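Local coordinates for AlgW protein (Pseudomonas aeruginosa, PDB 7CO3) that probably acts as a periplasmic serine endopeptidase of the HtrA type, pairing a trypsin-like protease domain with a peptide-binding PDZ domain, at residues B[167-180]-B[229-241]. The protein carries 1 engineered substitution. Numbering follows the deposited sequence.
Sequences MTLGRSDGIRTGDV and GALVDAAGNLIGI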
loop_
_atom_site.group_PDB
_atom_site.type_symbol
_atom_site.label_atom_id
_atom_site.label_comp_id
_atom_site.label_asym_id
_atom_site.label_seq_id
_atom_site.Cartn_x
_atom_site.Cartn_y
_atom_site.Cartn_z
ATOM N N MET B 167 26.296 6.247 3.928
ATOM C CA MET B 167 25.080 6.506 4.677
ATOM C C MET B 167 25.409 7.092 6.047
ATOM O O MET B 167 26.354 6.661 6.712
ATOM C CB MET B 167 24.325 5.190 4.846
ATOM C CG MET B 167 23.009 5.367 5.507
ATOM S SD MET B 167 21.863 6.183 4.396
ATOM C CE MET B 167 21.721 4.914 3.158
ATOM N N THR B 168 24.617 8.073 6.469
ATOM C CA THR B 168 24.624 8.516 7.858
ATOM C C THR B 168 23.806 7.539 8.682
ATOM O O THR B 168 22.848 6.943 8.183
ATOM C CB THR B 168 24.021 9.915 7.997
ATOM O OG1 THR B 168 24.696 10.818 7.125
ATOM C CG2 THR B 168 24.171 10.426 9.417
ATOM N N LEU B 169 24.163 7.386 9.946
ATOM C CA LEU B 169 23.463 6.448 10.809
ATOM C C LEU B 169 22.412 7.151 11.653
ATOM O O LEU B 169 22.656 8.219 12.210
ATOM C CB LEU B 169 24.446 5.742 11.731
ATOM C CG LEU B 169 25.553 4.947 11.055
ATOM C CD1 LEU B 169 26.447 4.451 12.175
ATOM C CD2 LEU B 169 25.008 3.763 10.207
ATOM N N GLY B 170 21.234 6.543 11.741
ATOM C CA GLY B 170 20.228 6.952 12.698
ATOM C C GLY B 170 20.382 6.175 13.994
ATOM O O GLY B 170 21.358 5.459 14.221
ATOM N N ARG B 171 19.393 6.316 14.853
ATOM C CA ARG B 171 19.375 5.615 16.132
ATOM C C ARG B 171 18.150 4.712 16.151
ATOM O O ARG B 171 17.026 5.190 16.310
ATOM C CB ARG B 171 19.377 6.615 17.282
ATOM C CG ARG B 171 20.679 7.418 17.360
ATOM C CD ARG B 171 20.601 8.500 18.438
ATOM N NE ARG B 171 20.251 9.821 17.919
ATOM C CZ ARG B 171 19.008 10.291 17.822
ATOM N NH1 ARG B 171 18.789 11.513 17.346
ATOM N NH2 ARG B 171 17.978 9.543 18.203
ATOM N N SER B 172 18.365 3.408 15.961
ATOM C CA SER B 172 17.233 2.496 15.826
ATOM C C SER B 172 16.503 2.299 17.155
ATOM O O SER B 172 15.310 1.969 17.165
ATOM C CB SER B 172 17.661 1.161 15.214
ATOM O OG SER B 172 18.853 0.601 15.776
ATOM N N ASP B 173 17.181 2.486 18.294
ATOM C CA ASP B 173 16.426 2.505 19.550
ATOM C C ASP B 173 15.717 3.846 19.732
ATOM O O ASP B 173 14.667 3.913 20.381
ATOM C CB ASP B 173 17.334 2.187 20.731
ATOM C CG ASP B 173 16.572 2.066 22.053
ATOM O OD1 ASP B 173 17.177 1.577 23.029
ATOM O OD2 ASP B 173 15.378 2.454 22.124
ATOM N N GLY B 174 16.250 4.910 19.124
ATOM C CA GLY B 174 15.662 6.232 19.173
ATOM C C GLY B 174 14.408 6.421 18.338
ATOM O O GLY B 174 13.884 7.535 18.313
ATOM N N ILE B 175 13.909 5.397 17.670
ATOM C CA ILE B 175 12.713 5.568 16.850
ATOM C C ILE B 175 11.493 5.244 17.687
ATOM O O ILE B 175 11.554 4.450 18.625
ATOM C CB ILE B 175 12.746 4.703 15.568
ATOM C CG1 ILE B 175 12.552 3.230 15.913
ATOM C CG2 ILE B 175 14.005 4.970 14.746
ATOM C CD1 ILE B 175 12.683 2.274 14.735
ATOM N N ARG B 176 10.377 5.882 17.350
ATOM C CA ARG B 176 9.087 5.588 17.952
ATOM C C ARG B 176 8.132 5.160 16.848
ATOM O O ARG B 176 8.228 5.642 15.712
ATOM C CB ARG B 176 8.485 6.812 18.668
ATOM C CG ARG B 176 9.280 7.392 19.829
ATOM C CD ARG B 176 8.694 8.740 20.306
ATOM N NE ARG B 176 7.404 8.601 21.007
ATOM C CZ ARG B 176 6.562 9.610 21.224
ATOM N NH1 ARG B 176 6.865 10.838 20.815
ATOM N NH2 ARG B 176 5.414 9.401 21.839
ATOM N N THR B 177 7.212 4.257 17.201
ATOM C CA THR B 177 6.085 3.921 16.338
ATOM C C THR B 177 5.282 5.164 15.985
ATOM O O THR B 177 4.940 5.971 16.849
ATOM C CB THR B 177 5.204 2.884 17.037
ATOM O OG1 THR B 177 5.954 1.680 17.160
ATOM C CG2 THR B 177 3.894 2.596 16.270
ATOM N N GLY B 178 4.985 5.324 14.698
ATOM C CA GLY B 178 4.353 6.526 14.225
ATOM C C GLY B 178 5.296 7.505 13.560
ATOM O O GLY B 178 4.830 8.399 12.864
ATOM N N ASP B 179 6.597 7.388 13.794
ATOM C CA ASP B 179 7.564 8.194 13.047
ATOM C C ASP B 179 7.488 7.847 11.559
ATOM O O ASP B 179 7.260 6.691 11.194
ATOM C CB ASP B 179 8.986 7.918 13.527
ATOM C CG ASP B 179 9.339 8.555 14.894
ATOM O OD1 ASP B 179 8.637 9.489 15.376
ATOM O OD2 ASP B 179 10.357 8.119 15.472
ATOM N N VAL B 180 7.757 8.833 10.700
ATOM C CA VAL B 180 7.782 8.586 9.256
ATOM C C VAL B 180 9.101 7.932 8.859
ATOM O O VAL B 180 10.154 8.275 9.391
ATOM C CB VAL B 180 7.562 9.905 8.493
ATOM C CG1 VAL B 180 7.860 9.751 6.979
ATOM C CG2 VAL B 180 6.183 10.409 8.711
ATOM N N GLY B 229 18.306 -3.226 1.043
ATOM C CA GLY B 229 18.296 -1.782 0.911
ATOM C C GLY B 229 18.002 -1.089 2.211
ATOM O O GLY B 229 17.895 -1.725 3.241
ATOM N N ALA B 230 17.901 0.248 2.159
ATOM C CA ALA B 230 17.868 1.092 3.352
ATOM C C ALA B 230 16.439 1.399 3.813
ATOM O O ALA B 230 15.584 1.774 3.010
ATOM C CB ALA B 230 18.596 2.412 3.101
ATOM N N LEU B 231 16.194 1.282 5.116
ATOM C CA LEU B 231 15.094 2.007 5.749
ATOM C C LEU B 231 15.691 3.228 6.427
ATOM O O LEU B 231 16.601 3.100 7.254
ATOM C CB LEU B 231 14.345 1.149 6.767
ATOM C CG LEU B 231 13.083 1.754 7.368
ATOM C CD1 LEU B 231 12.016 1.943 6.248
ATOM C CD2 LEU B 231 12.583 0.820 8.506
ATOM N N VAL B 232 15.141 4.389 6.136
ATOM C CA VAL B 232 15.717 5.658 6.556
ATOM C C VAL B 232 14.670 6.466 7.315
ATOM O O VAL B 232 13.475 6.324 7.063
ATOM C CB VAL B 232 16.240 6.318 5.260
ATOM C CG1 VAL B 232 15.653 7.663 4.969
ATOM C CG2 VAL B 232 17.745 6.203 5.145
ATOM N N ASP B 233 15.107 7.304 8.266
ATOM C CA ASP B 233 14.175 8.144 9.020
ATOM C C ASP B 233 13.838 9.372 8.192
ATOM O O ASP B 233 14.338 9.548 7.091
ATOM C CB ASP B 233 14.727 8.526 10.413
ATOM C CG ASP B 233 15.978 9.451 10.345
ATOM O OD1 ASP B 233 16.254 10.074 9.300
ATOM O OD2 ASP B 233 16.714 9.532 11.358
ATOM N N ALA B 234 13.015 10.267 8.740
ATOM C CA ALA B 234 12.523 11.399 7.946
ATOM C C ALA B 234 13.622 12.378 7.557
ATOM O O ALA B 234 13.398 13.219 6.681
ATOM C CB ALA B 234 11.418 12.139 8.697
ATOM N N ALA B 235 14.795 12.311 8.195
ATOM C CA ALA B 235 15.927 13.158 7.819
ATOM C C ALA B 235 16.935 12.429 6.947
ATOM O O ALA B 235 17.961 13.014 6.581
ATOM C CB ALA B 235 16.629 13.719 9.071
ATOM N N GLY B 236 16.671 11.176 6.591
ATOM C CA GLY B 236 17.590 10.454 5.729
ATOM C C GLY B 236 18.640 9.624 6.444
ATOM O O GLY B 236 19.548 9.128 5.782
ATOM N N ASN B 237 18.563 9.466 7.768
ATOM C CA ASN B 237 19.535 8.648 8.464
ATOM C C ASN B 237 19.086 7.206 8.487
ATOM O O ASN B 237 17.906 6.922 8.648
ATOM C CB ASN B 237 19.783 9.136 9.898
ATOM C CG ASN B 237 20.100 10.615 9.973
ATOM O OD1 ASN B 237 21.152 11.047 9.524
ATOM N ND2 ASN B 237 19.186 11.396 10.537
ATOM N N LEU B 238 20.054 6.298 8.411
ATOM C CA LEU B 238 19.769 4.873 8.348
ATOM C C LEU B 238 19.287 4.324 9.684
ATOM O O LEU B 238 20.001 4.393 10.693
ATOM C CB LEU B 238 21.014 4.111 7.919
ATOM C CG LEU B 238 20.896 2.599 7.762
ATOM C CD1 LEU B 238 19.964 2.237 6.567
ATOM C CD2 LEU B 238 22.304 1.987 7.625
ATOM N N ILE B 239 18.108 3.699 9.668
ATOM C CA ILE B 239 17.577 3.001 10.833
ATOM C C ILE B 239 17.439 1.501 10.630
ATOM O O ILE B 239 17.236 0.778 11.620
ATOM C CB ILE B 239 16.228 3.608 11.285
ATOM C CG1 ILE B 239 15.170 3.535 10.156
ATOM C CG2 ILE B 239 16.440 5.066 11.711
ATOM C CD1 ILE B 239 13.774 3.949 10.617
ATOM N N GLY B 240 17.550 0.980 9.415
ATOM C CA GLY B 240 17.402 -0.458 9.292
ATOM C C GLY B 240 17.737 -0.937 7.896
ATOM O O GLY B 240 17.973 -0.149 6.979
ATOM N N ILE B 241 17.785 -2.251 7.766
ATOM C CA ILE B 241 18.033 -2.949 6.507
ATOM C C ILE B 241 16.761 -3.715 6.184
ATOM O O ILE B 241 16.394 -4.636 6.914
ATOM C CB ILE B 241 19.237 -3.915 6.578
ATOM C CG1 ILE B 241 20.475 -3.245 7.140
ATOM C CG2 ILE B 241 19.512 -4.498 5.177
ATOM C CD1 ILE B 241 21.067 -2.232 6.183
HETATM O O HOH W 1 11.339 9.478 11.244
#
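Two backbone hydrogen bonds join T168 and G170 to L238, one residue lending both its N-H and its carbonyl. L238 N reaches T168 O at 2.9 Å, with 171° at the hydrogen; G170 N meets L238 O at 2.7 Å. They form a single beta bridge, L169 with L238. At V180 a water adds to a direct contact with A234, donating to V180 O and accepting from A234 N.

Apolar contacts flank the bridge. M167 turns its CG away from the backbone N (chi1 -175°), bends twice beyond and crosses L238 at about a right angle, CG 3.4 Å from L238 CB and CE near A230 CB. I175 CG2 meets I239 CG2 at 3.9 Å.

The loop between strands 154-158 and 180-185, which links the two barrels of the trypsin-like domain, lies along the hairpin of 230-233 and 238-245. There a classic beta bulge lets L231 O accept from both I239 N and G240 N.

The hairpin turn is held from within. D233 OD1 accepts from A235 N, an Asx turn, and from N237 N on the opposite face of the carboxylate; N237 ND2 donates to the syn lone pair of D233 OD2 at 3.2 Å. N237 CB lies 3.5 Å from G170 N.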